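Local atomic coordinates of mandelate racemase/muconate lactonizing enzyme/Enolase superfamily (Rhodobacter sphaeroides, PDB entry 2HZG), a protein that belongs to the enolase superfamily, combining an N-terminal capping domain with a beta/alpha-barrel domain that binds sodium ion. Residues A[54-59]-A[386-391]; A[61-66]-A[93-98]; A[209-214]-A[239-244]; A[301-306]-A[317-322]. One frame throughout, in Å; residues are numbered along the deposited sequence.

Interaction 1 (A[54-59]-A[386-391]); sequences AFVCPK and LIYRTP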
loop_
_atom_site.group_PDB
_atom_site.type_symbol
_atom_site.label_atom_id
_atom_site.label_comp_id
_atom_site.label_asym_id
_atom_site.label_seq_id
_atom_site.Cartn_x
_atom_site.Cartn_y
_atom_site.Cartn_z
ATOM N N ALA A 54 -1.144 -10.037 -8.894
ATOM C CA ALA A 54 -0.271 -10.281 -7.739
ATOM C C ALA A 54 -0.112 -11.778 -7.436
ATOM O O ALA A 54 0.951 -12.224 -7.016
ATOM C CB ALA A 54 -0.766 -9.497 -6.464
ATOM N N PHE A 55 -1.172 -12.552 -7.644
ATOM C CA PHE A 55 -1.108 -14.014 -7.443
ATOM C C PHE A 55 -0.221 -14.778 -8.436
ATOM O O PHE A 55 0.470 -15.725 -8.041
ATOM C CB PHE A 55 -2.511 -14.655 -7.416
ATOM C CG PHE A 55 -2.520 -16.007 -6.783
ATOM C CD1 PHE A 55 -2.240 -16.149 -5.429
ATOM C CD2 PHE A 55 -2.740 -17.151 -7.549
ATOM C CE1 PHE A 55 -2.201 -17.403 -4.838
ATOM C CE2 PHE A 55 -2.709 -18.424 -6.954
ATOM C CZ PHE A 55 -2.437 -18.544 -5.611
ATOM N N VAL A 56 -0.248 -14.375 -9.707
ATOM C CA VAL A 56 0.358 -15.183 -10.780
ATOM C C VAL A 56 1.536 -14.554 -11.527
ATOM O O VAL A 56 2.090 -15.189 -12.407
ATOM C CB VAL A 56 -0.701 -15.587 -11.867
ATOM C CG1 VAL A 56 -1.869 -16.386 -11.211
ATOM C CG2 VAL A 56 -1.235 -14.334 -12.628
ATOM N N CYS A 57 1.887 -13.303 -11.219
ATOM C CA CYS A 57 2.868 -12.589 -12.036
ATOM C C CYS A 57 4.233 -13.288 -12.085
ATOM O O CYS A 57 4.614 -13.962 -11.140
ATOM C CB CYS A 57 3.050 -11.137 -11.551
ATOM S SG CYS A 57 3.514 -10.984 -9.833
ATOM N N PRO A 58 4.984 -13.097 -13.182
ATOM C CA PRO A 58 6.388 -13.520 -13.146
ATOM C C PRO A 58 7.092 -12.818 -11.984
ATOM O O PRO A 58 6.775 -11.663 -11.667
ATOM C CB PRO A 58 6.938 -13.008 -14.487
ATOM C CG PRO A 58 5.755 -12.941 -15.392
ATOM C CD PRO A 58 4.625 -12.489 -14.477
ATOM N N LYS A 59 8.007 -13.493 -11.304
ATOM C CA LYS A 59 8.695 -12.802 -10.216
ATOM C C LYS A 59 9.579 -11.670 -10.763
ATOM O O LYS A 59 10.019 -11.710 -11.927
ATOM C CB LYS A 59 9.485 -13.781 -9.344
ATOM C CG LYS A 59 10.810 -14.233 -9.939
ATOM C CD LYS A 59 11.579 -15.138 -8.976
ATOM C CE LYS A 59 12.589 -15.953 -9.785
ATOM N NZ LYS A 59 12.842 -17.293 -9.174
ATOM N N LEU A 386 -0.538 -18.750 -21.323
ATOM C CA LEU A 386 -1.467 -18.410 -20.244
ATOM C C LEU A 386 -0.800 -18.601 -18.897
ATOM O O LEU A 386 -0.206 -19.640 -18.633
ATOM C CB LEU A 386 -2.763 -19.226 -20.304
ATOM C CG LEU A 386 -3.817 -18.828 -21.337
ATOM C CD1 LEU A 386 -4.789 -19.985 -21.549
ATOM C CD2 LEU A 386 -4.563 -17.563 -20.940
ATOM N N ILE A 387 -0.858 -17.561 -18.067
ATOM C CA ILE A 387 -0.471 -17.687 -16.671
ATOM C C ILE A 387 -1.698 -17.566 -15.765
ATOM O O ILE A 387 -1.637 -17.888 -14.584
ATOM C CB ILE A 387 0.665 -16.695 -16.260
ATOM C CG1 ILE A 387 0.171 -15.231 -16.279
ATOM C CG2 ILE A 387 1.920 -16.936 -17.151
ATOM C CD1 ILE A 387 1.121 -14.238 -15.599
ATOM N N TYR A 388 -2.801 -17.083 -16.325
ATOM C CA TYR A 388 -4.097 -17.130 -15.629
ATOM C C TYR A 388 -5.268 -17.237 -16.600
ATOM O O TYR A 388 -5.308 -16.562 -17.620
ATOM C CB TYR A 388 -4.303 -15.943 -14.654
ATOM C CG TYR A 388 -5.697 -15.922 -14.047
ATOM C CD1 TYR A 388 -6.730 -15.241 -14.680
ATOM C CD2 TYR A 388 -5.989 -16.616 -12.866
ATOM C CE1 TYR A 388 -8.042 -15.229 -14.152
ATOM C CE2 TYR A 388 -7.310 -16.604 -12.316
ATOM C CZ TYR A 388 -8.318 -15.907 -12.971
ATOM O OH TYR A 388 -9.615 -15.887 -12.484
ATOM N N ARG A 389 -6.210 -18.110 -16.275
ATOM C CA ARG A 389 -7.508 -18.112 -16.933
ATOM C C ARG A 389 -8.585 -18.376 -15.906
ATOM O O ARG A 389 -8.354 -19.056 -14.904
ATOM C CB ARG A 389 -7.596 -19.145 -18.082
ATOM C CG ARG A 389 -8.897 -19.002 -18.904
ATOM C CD ARG A 389 -8.832 -19.602 -20.311
ATOM N NE ARG A 389 -8.348 -20.982 -20.310
ATOM C CZ ARG A 389 -7.888 -21.613 -21.392
ATOM N NH1 ARG A 389 -7.847 -20.986 -22.566
ATOM N NH2 ARG A 389 -7.453 -22.865 -21.295
ATOM N N THR A 390 -9.765 -17.818 -16.167
ATOM C CA THR A 390 -10.947 -18.018 -15.331
ATOM C C THR A 390 -11.144 -19.502 -15.023
ATOM O O THR A 390 -11.092 -20.332 -15.932
ATOM C CB THR A 390 -12.230 -17.386 -15.964
ATOM O OG1 THR A 390 -13.399 -17.832 -15.258
ATOM C CG2 THR A 390 -12.363 -17.728 -17.456
ATOM N N PRO A 391 -11.325 -19.844 -13.733
ATOM C CA PRO A 391 -11.511 -21.247 -13.370
ATOM C C PRO A 391 -12.748 -21.828 -14.030
ATOM O O PRO A 391 -13.730 -21.107 -14.267
ATOM C CB PRO A 391 -11.717 -21.210 -11.854
ATOM C CG PRO A 391 -11.111 -19.930 -11.415
ATOM C CD PRO A 391 -11.367 -18.975 -12.545
#
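Apolar packing carries the meeting between the end of helix 48-56, with the loop that follows it, and the C-terminal hairpin strand 385-389. Val56 and Ile387 point toward each other's segment and cross obliquely, tip to tip, with CG2 of Val56 3.8 Å from CD1 of Ile387. The CG1 branch of Ile387 takes the crowded position between backbone N and carbonyl carbon (chi1 68°), and its extended chi2 pushes CD1 forward. That methyl also lies 4.1 Å from CD of Pro58, the two side chains crossing at about a right angle. The same CG2 of Val56 also rests against the base of Tyr388, 4.0 Å from its CB.

Backbone oxygens join the packing from both sides. The Val56 carbonyl O lies 3.5 Å from CD1 of Ile387, and the Ile387 O lies 3.7 Å from CG1 of Val56.

The polar bonds run to residues beyond the two segments: the Tyr388 hydroxyl is hydrogen-bonded to the Leu10 O in strand 5-14, and the backbones of Ile387 and Tyr388 both pair with Ile380 in a classic beta bulge. Leu49 of the second subunit packs on both Cys57 and Ile387, extending the apolar patch across the dimer.

Between the two segments, then, adhesion rests on dispersion and shape alone; the directional bonds of the hairpin are made instead within its own sheet and by the tyrosine hydroxyl to strand 5-14.

Interaction 2 (A[61-66]-A[93-98]); sequences HGVCRP and SMDLLQ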
loop_
_atom_site.group_PDB
_atom_site.type_symbol
_atom_site.label_atom_id
_atom_site.label_comp_id
_atom_site.label_asym_id
_atom_site.label_seq_id
_atom_site.Cartn_x
_atom_site.Cartn_y
_atom_site.Cartn_z
ATOM N N HIS A 61 12.103 -10.484 -8.555
ATOM C CA HIS A 61 13.300 -10.856 -7.808
ATOM C C HIS A 61 12.833 -11.592 -6.549
ATOM O O HIS A 61 11.638 -11.879 -6.420
ATOM C CB HIS A 61 14.174 -9.627 -7.476
ATOM C CG HIS A 61 13.470 -8.560 -6.700
ATOM N ND1 HIS A 61 12.845 -7.490 -7.305
ATOM C CD2 HIS A 61 13.313 -8.382 -5.369
ATOM C CE1 HIS A 61 12.326 -6.705 -6.376
ATOM N NE2 HIS A 61 12.606 -7.219 -5.196
ATOM N N GLY A 62 13.766 -11.921 -5.651
ATOM C CA GLY A 62 13.494 -12.776 -4.486
ATOM C C GLY A 62 12.468 -12.289 -3.482
ATOM O O GLY A 62 11.828 -13.098 -2.803
ATOM N N VAL A 63 12.305 -10.969 -3.351
ATOM C CA VAL A 63 11.260 -10.435 -2.454
ATOM C C VAL A 63 10.156 -9.696 -3.224
ATOM O O VAL A 63 9.414 -8.863 -2.672
ATOM C CB VAL A 63 11.828 -9.643 -1.226
ATOM C CG1 VAL A 63 12.726 -10.573 -0.346
ATOM C CG2 VAL A 63 12.573 -8.382 -1.657
ATOM N N CYS A 64 10.060 -10.031 -4.511
ATOM C CA CYS A 64 8.922 -9.632 -5.327
ATOM C C CYS A 64 8.444 -10.841 -6.172
ATOM O O CYS A 64 8.487 -10.833 -7.400
ATOM C CB CYS A 64 9.274 -8.407 -6.176
ATOM S SG CYS A 64 7.888 -7.597 -6.966
ATOM N N ARG A 65 8.010 -11.885 -5.478
ATOM C CA ARG A 65 7.479 -13.076 -6.126
ATOM C C ARG A 65 5.966 -13.000 -6.194
ATOM O O ARG A 65 5.356 -12.308 -5.383
ATOM C CB ARG A 65 7.872 -14.315 -5.315
ATOM C CG ARG A 65 9.352 -14.475 -5.202
ATOM C CD ARG A 65 9.729 -15.818 -4.634
ATOM N NE ARG A 65 10.854 -15.627 -3.742
ATOM C CZ ARG A 65 11.623 -16.606 -3.266
ATOM N NH1 ARG A 65 11.378 -17.873 -3.609
ATOM N NH2 ARG A 65 12.633 -16.307 -2.440
ATOM N N PRO A 66 5.356 -13.745 -7.130
ATOM C CA PRO A 66 3.894 -13.858 -7.130
ATOM C C PRO A 66 3.436 -14.475 -5.815
ATOM O O PRO A 66 4.134 -15.327 -5.249
ATOM C CB PRO A 66 3.613 -14.822 -8.288
ATOM C CG PRO A 66 4.930 -15.639 -8.430
ATOM C CD PRO A 66 5.971 -14.559 -8.200
ATOM N N SER A 93 6.824 -11.577 -1.134
ATOM C CA SER A 93 6.096 -10.602 -1.978
ATOM C C SER A 93 6.145 -9.200 -1.362
ATOM O O SER A 93 5.280 -8.366 -1.609
ATOM C CB SER A 93 4.636 -11.047 -2.189
ATOM O OG SER A 93 4.574 -12.292 -2.869
ATOM N N MET A 94 7.156 -8.955 -0.536
ATOM C CA MET A 94 7.327 -7.656 0.133
ATOM C C MET A 94 7.240 -6.444 -0.813
ATOM O O MET A 94 6.582 -5.447 -0.486
ATOM C CB MET A 94 8.632 -7.636 0.938
ATOM C CG MET A 94 8.928 -6.305 1.658
ATOM S SD MET A 94 10.588 -6.386 2.369
ATOM C CE MET A 94 11.663 -6.123 0.965
ATOM N N ASP A 95 7.889 -6.527 -1.977
ATOM C CA ASP A 95 7.959 -5.393 -2.907
ATOM C C ASP A 95 6.791 -5.369 -3.904
ATOM O O ASP A 95 6.761 -4.555 -4.859
ATOM C CB ASP A 95 9.295 -5.406 -3.662
ATOM C CG ASP A 95 10.480 -4.960 -2.794
ATOM O OD1 ASP A 95 10.306 -4.667 -1.593
ATOM O OD2 ASP A 95 11.608 -4.905 -3.340
ATOM N N LEU A 96 5.841 -6.270 -3.684
ATOM C CA LEU A 96 4.644 -6.363 -4.500
ATOM C C LEU A 96 3.537 -5.683 -3.696
ATOM O O LEU A 96 2.936 -6.286 -2.794
ATOM C CB LEU A 96 4.357 -7.840 -4.828
ATOM C CG LEU A 96 3.036 -8.320 -5.444
ATOM C CD1 LEU A 96 2.372 -7.276 -6.334
ATOM C CD2 LEU A 96 3.220 -9.661 -6.160
ATOM N N LEU A 97 3.301 -4.405 -3.997
ATOM C CA LEU A 97 2.425 -3.571 -3.156
ATOM C C LEU A 97 1.019 -4.166 -2.974
ATOM O O LEU A 97 0.472 -4.129 -1.872
ATOM C CB LEU A 97 2.362 -2.129 -3.700
ATOM C CG LEU A 97 1.521 -1.078 -2.941
ATOM C CD1 LEU A 97 1.862 -1.031 -1.461
ATOM C CD2 LEU A 97 1.665 0.340 -3.616
ATOM N N GLN A 98 0.466 -4.727 -4.042
ATOM C CA GLN A 98 -0.877 -5.334 -4.028
ATOM C C GLN A 98 -0.990 -6.571 -3.118
ATOM O O GLN A 98 -2.112 -6.965 -2.759
ATOM C CB GLN A 98 -1.297 -5.733 -5.456
ATOM C CG GLN A 98 -2.775 -6.150 -5.629
ATOM C CD GLN A 98 -3.755 -4.978 -5.537
ATOM O OE1 GLN A 98 -3.365 -3.825 -5.662
ATOM N NE2 GLN A 98 -5.034 -5.274 -5.334
HETATM O O HOH W 1 5.184 -14.973 -2.616
#
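His61 and Asp95 approach at about a right angle, with the planes of ring and carboxylate turned 70° apart. The imidazole presents its edge: NE2 donates to OD2 of Asp95 over 3.1 Å, and OD2 lies close to the ring plane. Seen from the acid, the donor stands above the carboxylate plane, and the N-H...O angle of 142° makes the bond moderately bent. One face of the same ring is touched near its rim by CB of Cys64. The carboxylate would be expected to favour a proton on NE2, an effect perhaps tempered by a weak, long ion pair with Arg280 of the second subunit.

Asp95 is anchored by its backbone as well. Its N donates to the Val63 O over 2.9 Å in a nearly straight bond (172°) that runs almost along the C=O axis. Beside it Val63 and Met94 lie side by side and point the same way; the bend at chi3 of the methionine brings CE to 3.6 Å from CG2 of Val63.

Ser93 turns OG onto the Arg65 O, a short bond of 2.6 Å, and a water donates to both this OG and the Pro66 O. Arg65 curls back so that NE grips the Gly62 O at 2.9 Å, in the guanidinium plane.

Two type I beta turns, His61 to Cys64 and Ser93 to Leu96, are thus clasped together beside the C-terminal end of helix 79-92 in the enolase-type N-terminal domain, at the dimer interface.

Interaction 3 (A[209-214]-A[239-244]); sequences EAAAAR and AALAGR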
loop_
_atom_site.group_PDB
_atom_site.type_symbol
_atom_site.label_atom_id
_atom_site.label_comp_id
_atom_site.label_asym_id
_atom_site.label_seq_id
_atom_site.Cartn_x
_atom_site.Cartn_y
_atom_site.Cartn_z
ATOM N N GLU A 209 -9.489 21.956 8.604
ATOM C CA GLU A 209 -10.463 23.016 8.816
ATOM C C GLU A 209 -11.793 22.745 8.106
ATOM O O GLU A 209 -12.835 22.977 8.693
ATOM C CB GLU A 209 -9.878 24.393 8.479
ATOM C CG GLU A 209 -8.602 24.727 9.322
ATOM C CD GLU A 209 -8.858 24.720 10.838
ATOM O OE1 GLU A 209 -9.938 25.168 11.291
ATOM O OE2 GLU A 209 -7.983 24.249 11.593
ATOM N N ALA A 210 -11.753 22.248 6.866
ATOM C CA ALA A 210 -12.981 21.814 6.154
ATOM C C ALA A 210 -13.744 20.740 6.944
ATOM O O ALA A 210 -14.965 20.799 7.054
ATOM C CB ALA A 210 -12.656 21.322 4.758
ATOM N N ALA A 211 -13.018 19.766 7.493
ATOM C CA ALA A 211 -13.619 18.718 8.319
ATOM C C ALA A 211 -14.183 19.294 9.617
ATOM O O ALA A 211 -15.323 18.981 10.019
ATOM C CB ALA A 211 -12.588 17.622 8.625
ATOM N N ALA A 212 -13.387 20.138 10.274
ATOM C CA ALA A 212 -13.783 20.742 11.540
ATOM C C ALA A 212 -15.072 21.530 11.376
ATOM O O ALA A 212 -15.861 21.591 12.307
ATOM C CB ALA A 212 -12.659 21.660 12.109
ATOM N N ALA A 213 -15.299 22.087 10.184
ATOM C CA ALA A 213 -16.476 22.936 9.929
ATOM C C ALA A 213 -17.803 22.143 9.989
ATOM O O ALA A 213 -18.892 22.732 10.118
ATOM C CB ALA A 213 -16.335 23.652 8.567
ATOM N N ARG A 214 -17.702 20.814 9.892
ATOM C CA ARG A 214 -18.863 19.912 10.002
ATOM C C ARG A 214 -19.138 19.477 11.426
ATOM O O ARG A 214 -20.151 18.865 11.686
ATOM C CB ARG A 214 -18.662 18.634 9.173
ATOM C CG ARG A 214 -19.032 18.734 7.727
ATOM C CD ARG A 214 -17.963 19.465 6.883
ATOM N NE ARG A 214 -18.412 19.590 5.497
ATOM C CZ ARG A 214 -17.841 20.354 4.567
ATOM N NH1 ARG A 214 -16.768 21.087 4.855
ATOM N NH2 ARG A 214 -18.341 20.370 3.337
ATOM N N ALA A 239 -5.726 13.366 14.490
ATOM C CA ALA A 239 -5.475 13.824 15.847
ATOM C C ALA A 239 -5.901 15.289 16.019
ATOM O O ALA A 239 -6.512 15.638 17.020
ATOM C CB ALA A 239 -3.966 13.642 16.226
ATOM N N ALA A 240 -5.560 16.142 15.057
ATOM C CA ALA A 240 -5.993 17.561 15.103
ATOM C C ALA A 240 -7.527 17.687 15.173
ATOM O O ALA A 240 -8.060 18.428 15.996
ATOM C CB ALA A 240 -5.435 18.337 13.904
ATOM N N LEU A 241 -8.233 16.948 14.324
ATOM C CA LEU A 241 -9.692 16.961 14.317
ATOM C C LEU A 241 -10.279 16.496 15.656
ATOM O O LEU A 241 -11.203 17.122 16.197
ATOM C CB LEU A 241 -10.235 16.094 13.168
ATOM C CG LEU A 241 -11.736 16.258 12.850
ATOM C CD1 LEU A 241 -12.054 17.694 12.415
ATOM C CD2 LEU A 241 -12.166 15.266 11.765
ATOM N N ALA A 242 -9.743 15.397 16.179
ATOM C CA ALA A 242 -10.182 14.840 17.448
ATOM C C ALA A 242 -9.949 15.789 18.632
ATOM O O ALA A 242 -10.624 15.667 19.643
ATOM C CB ALA A 242 -9.494 13.500 17.701
ATOM N N GLY A 243 -9.002 16.717 18.506
ATOM C CA GLY A 243 -8.684 17.650 19.595
ATOM C C GLY A 243 -9.519 18.921 19.614
ATOM O O GLY A 243 -9.317 19.777 20.461
ATOM N N ARG A 244 -10.457 19.058 18.680
ATOM C CA ARG A 244 -11.293 20.253 18.605
ATOM C C ARG A 244 -12.441 20.266 19.616
ATOM O O ARG A 244 -13.186 21.233 19.685
ATOM C CB ARG A 244 -11.823 20.458 17.184
ATOM C CG ARG A 244 -10.732 20.459 16.144
ATOM C CD ARG A 244 -9.855 21.701 16.242
ATOM N NE ARG A 244 -10.365 22.674 15.302
ATOM C CZ ARG A 244 -9.741 23.064 14.202
ATOM N NH1 ARG A 244 -8.534 22.606 13.905
ATOM N NH2 ARG A 244 -10.329 23.948 13.418
#
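The Arg244 guanidinium presents its edge to an acid and one face to a methyl group. At the edge, near its plane, stands the Glu209 carboxylate; over one face lies CB of Ala212, 3.5 Å from NH2. The two flat groups are 27° from coplanar, so both carboxylate oxygens are met from somewhat above the acid's own plane. The grip is end-on and bidentate: NH2 donates to OE1 over a very short 2.5 Å, NH1 to OE2 over 2.9 Å, and a weak further bond runs from NH2 to OE2. Together these make a salt bridge in which the rotation of the guanidinium is fixed by two nitrogens.

Both partners bend to reach it. Glu209 starts out away from the opposite segment and turns back at chi2 (-59°), while Arg244, just beyond helix 235-242, folds at chi2 and chi3. Val208 and Leu215 also touch the arginine side chain.

Next to the ion pair the contact becomes apolar. Leu241, with CG anti to its backbone N (chi1 -167°), extends its branches to the neighbouring helix: CD1 comes to 3.5 Å from the backbone N of Ala212 and 3.8 Å from CB of Ala211. The small alanines let the two backbones approach closely, with Ala212 CA and Leu241 CA 6.2 Å apart. Phe230 packs on both Ala211 and Leu241. On another flank Arg214 NH1 bonds the Ala210 O at 2.9 Å, and its NE forms a salt bridge with Asp179 of helix 176-190.

Helix 208-212 comes after strand 195-199 and helix 235-242 after the adjacent parallel strand 225-227, so this is packing between neighbouring helical segments on the enolase-superfamily beta/alpha barrel.

Interaction 4 (A[301-306]-A[317-322]); sequences YVNHTF and QPFAGL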
loop_
_atom_site.group_PDB
_atom_site.type_symbol
_atom_site.label_atom_id
_atom_site.label_comp_id
_atom_site.label_asym_id
_atom_site.label_seq_id
_atom_site.Cartn_x
_atom_site.Cartn_y
_atom_site.Cartn_z
ATOM N N TYR A 301 -13.468 -1.957 18.880
ATOM C CA TYR A 301 -13.218 -2.582 17.592
ATOM C C TYR A 301 -14.555 -2.853 16.885
ATOM O O TYR A 301 -15.508 -3.294 17.508
ATOM C CB TYR A 301 -12.445 -3.890 17.811
ATOM C CG TYR A 301 -12.069 -4.631 16.560
ATOM C CD1 TYR A 301 -10.741 -4.642 16.101
ATOM C CD2 TYR A 301 -13.025 -5.399 15.865
ATOM C CE1 TYR A 301 -10.388 -5.359 14.950
ATOM C CE2 TYR A 301 -12.683 -6.109 14.712
ATOM C CZ TYR A 301 -11.368 -6.082 14.267
ATOM O OH TYR A 301 -11.038 -6.783 13.148
ATOM N N VAL A 302 -14.607 -2.564 15.585
ATOM C CA VAL A 302 -15.788 -2.825 14.778
ATOM C C VAL A 302 -15.283 -3.401 13.473
ATOM O O VAL A 302 -14.206 -3.032 13.005
ATOM C CB VAL A 302 -16.642 -1.528 14.475
ATOM C CG1 VAL A 302 -18.066 -1.907 14.039
ATOM C CG2 VAL A 302 -16.709 -0.554 15.680
ATOM N N ASN A 303 -16.042 -4.316 12.889
ATOM C CA ASN A 303 -15.774 -4.709 11.516
ATOM C C ASN A 303 -16.062 -3.562 10.542
ATOM O O ASN A 303 -16.940 -2.715 10.801
ATOM C CB ASN A 303 -16.616 -5.926 11.123
ATOM C CG ASN A 303 -18.099 -5.633 11.150
ATOM O OD1 ASN A 303 -18.612 -5.094 12.123
ATOM N ND2 ASN A 303 -18.787 -5.958 10.076
ATOM N N HIS A 304 -15.304 -3.526 9.448
ATOM C CA HIS A 304 -15.752 -2.843 8.250
ATOM C C HIS A 304 -16.241 -3.904 7.272
ATOM O O HIS A 304 -15.467 -4.761 6.852
ATOM C CB HIS A 304 -14.650 -2.011 7.568
ATOM C CG HIS A 304 -15.066 -1.507 6.222
ATOM N ND1 HIS A 304 -14.830 -2.203 5.058
ATOM C CD2 HIS A 304 -15.782 -0.414 5.866
ATOM C CE1 HIS A 304 -15.359 -1.553 4.037
ATOM N NE2 HIS A 304 -15.940 -0.461 4.501
ATOM N N THR A 305 -17.533 -3.856 6.932
ATOM C CA THR A 305 -18.106 -4.745 5.923
ATOM C C THR A 305 -19.141 -3.999 5.103
ATOM O O THR A 305 -20.085 -3.471 5.666
ATOM C CB THR A 305 -18.843 -5.958 6.550
ATOM O OG1 THR A 305 -17.956 -6.649 7.429
ATOM C CG2 THR A 305 -19.331 -6.918 5.453
ATOM N N PHE A 306 -18.981 -3.989 3.784
ATOM C CA PHE A 306 -19.994 -3.376 2.928
ATOM C C PHE A 306 -20.484 -4.362 1.843
ATOM O O PHE A 306 -21.180 -3.974 0.896
ATOM C CB PHE A 306 -19.449 -2.064 2.298
ATOM C CG PHE A 306 -20.523 -1.031 2.009
ATOM C CD1 PHE A 306 -21.241 -0.434 3.055
ATOM C CD2 PHE A 306 -20.803 -0.644 0.699
ATOM C CE1 PHE A 306 -22.201 0.529 2.799
ATOM C CE2 PHE A 306 -21.802 0.315 0.424
ATOM C CZ PHE A 306 -22.501 0.891 1.485
ATOM N N GLN A 317 -15.360 -12.494 12.782
ATOM C CA GLN A 317 -14.498 -13.457 13.493
ATOM C C GLN A 317 -13.527 -12.794 14.492
ATOM O O GLN A 317 -13.457 -13.220 15.636
ATOM C CB GLN A 317 -13.714 -14.370 12.532
ATOM C CG GLN A 317 -14.537 -15.127 11.469
ATOM C CD GLN A 317 -15.506 -16.150 12.055
ATOM O OE1 GLN A 317 -15.286 -16.693 13.154
ATOM N NE2 GLN A 317 -16.589 -16.404 11.335
ATOM N N PRO A 318 -12.791 -11.735 14.078
ATOM C CA PRO A 318 -11.753 -11.202 14.978
ATOM C C PRO A 318 -12.232 -10.555 16.279
ATOM O O PRO A 318 -11.406 -10.277 17.160
ATOM C CB PRO A 318 -11.061 -10.144 14.112
ATOM C CG PRO A 318 -11.415 -10.537 12.688
ATOM C CD PRO A 318 -12.809 -10.988 12.806
ATOM N N PHE A 319 -13.529 -10.280 16.401
ATOM C CA PHE A 319 -14.041 -9.743 17.659
ATOM C C PHE A 319 -15.236 -10.523 18.191
ATOM O O PHE A 319 -15.960 -10.035 19.055
ATOM C CB PHE A 319 -14.265 -8.199 17.613
ATOM C CG PHE A 319 -15.480 -7.711 16.797
ATOM C CD1 PHE A 319 -16.457 -6.907 17.410
ATOM C CD2 PHE A 319 -15.591 -7.953 15.418
ATOM C CE1 PHE A 319 -17.530 -6.393 16.691
ATOM C CE2 PHE A 319 -16.665 -7.467 14.687
ATOM C CZ PHE A 319 -17.652 -6.668 15.324
ATOM N N ALA A 320 -15.404 -11.756 17.696
ATOM C CA ALA A 320 -16.506 -12.633 18.103
ATOM C C ALA A 320 -16.536 -12.808 19.624
ATOM O O ALA A 320 -17.589 -12.758 20.246
ATOM C CB ALA A 320 -16.386 -13.997 17.421
ATOM N N GLY A 321 -15.366 -13.015 20.220
ATOM C CA GLY A 321 -15.284 -13.301 21.648
ATOM C C GLY A 321 -15.173 -12.082 22.528
ATOM O O GLY A 321 -15.051 -12.220 23.742
ATOM N N LEU A 322 -15.222 -10.890 21.932
ATOM C CA LEU A 322 -15.196 -9.647 22.705
ATOM C C LEU A 322 -16.614 -9.137 22.963
ATOM O O LEU A 322 -17.195 -8.390 22.162
ATOM C CB LEU A 322 -14.342 -8.586 22.006
ATOM C CG LEU A 322 -12.909 -8.981 21.653
ATOM C CD1 LEU A 322 -12.218 -7.766 21.029
ATOM C CD2 LEU A 322 -12.132 -9.491 22.877
#
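Tyr301 and Phe319 form the heart of this buried contact, their rings oblique at 48° with centroids 5.2 Å apart. CD2 of Tyr301 lies 3.5 Å from CG of Phe319, and CE2 of Tyr301 is equally near CD2 of Phe319. At its far end the tyrosine sets OH 3.5 Å from CB of Pro318. The tip of Phe319 reaches past Tyr301 to Asn303, with CZ 3.7 Å from the asparagine OD1 and the amide plane turned 24° from the ring.

Torsions and polar bonds put these groups in place. Phe319 takes the crowded first torsion (chi1 74°), whereas Tyr301 has CG anti to its backbone N. The Asn303 amide is held at both ends: ND2 donates to OG1 of Thr305 over 2.9 Å, and OD1 accepts from the Glu329 N. Phe319 opens a type I turn to Leu322, and its carbonyl O, which accepts the turn bond from the Leu322 N, is also hydrogen-bonded to NZ of Lys134.

Outside this shell, Ala287 and Ala291 of helix 284-297 pack on Tyr301, while Cys328 of strand 327-331 touches Phe319 and Asn303. The contact lies within the beta-alpha-beta crossover in which helix 309-316 leads from strand 300-303 to the parallel strand 327-331.

Overall arrangement
The four interactions divide between the two halves of an enolase-superfamily subunit. Interactions 1 and 2 form one continuous patch, with centres about 14 Å apart: Pro66 packs on the backbone around Cys57, Leu96 on that of Ala54, and both contacts touch the second subunit. Interactions 3 and 4 belong to the barrel, about 27 Å apart between centres and without mutual contact. The centre of interaction 3 lies about 45 Å from that of interaction 1, on the opposite side of the chain's centre. Both barrel contacts lie near bound sodium: side chains of Ala211 and Val302 are each about 10 Å from a sodium ion. Separately, Asp199, Glu227 and Glu254 form a sodium site, and the His304 side chain touches Glu254.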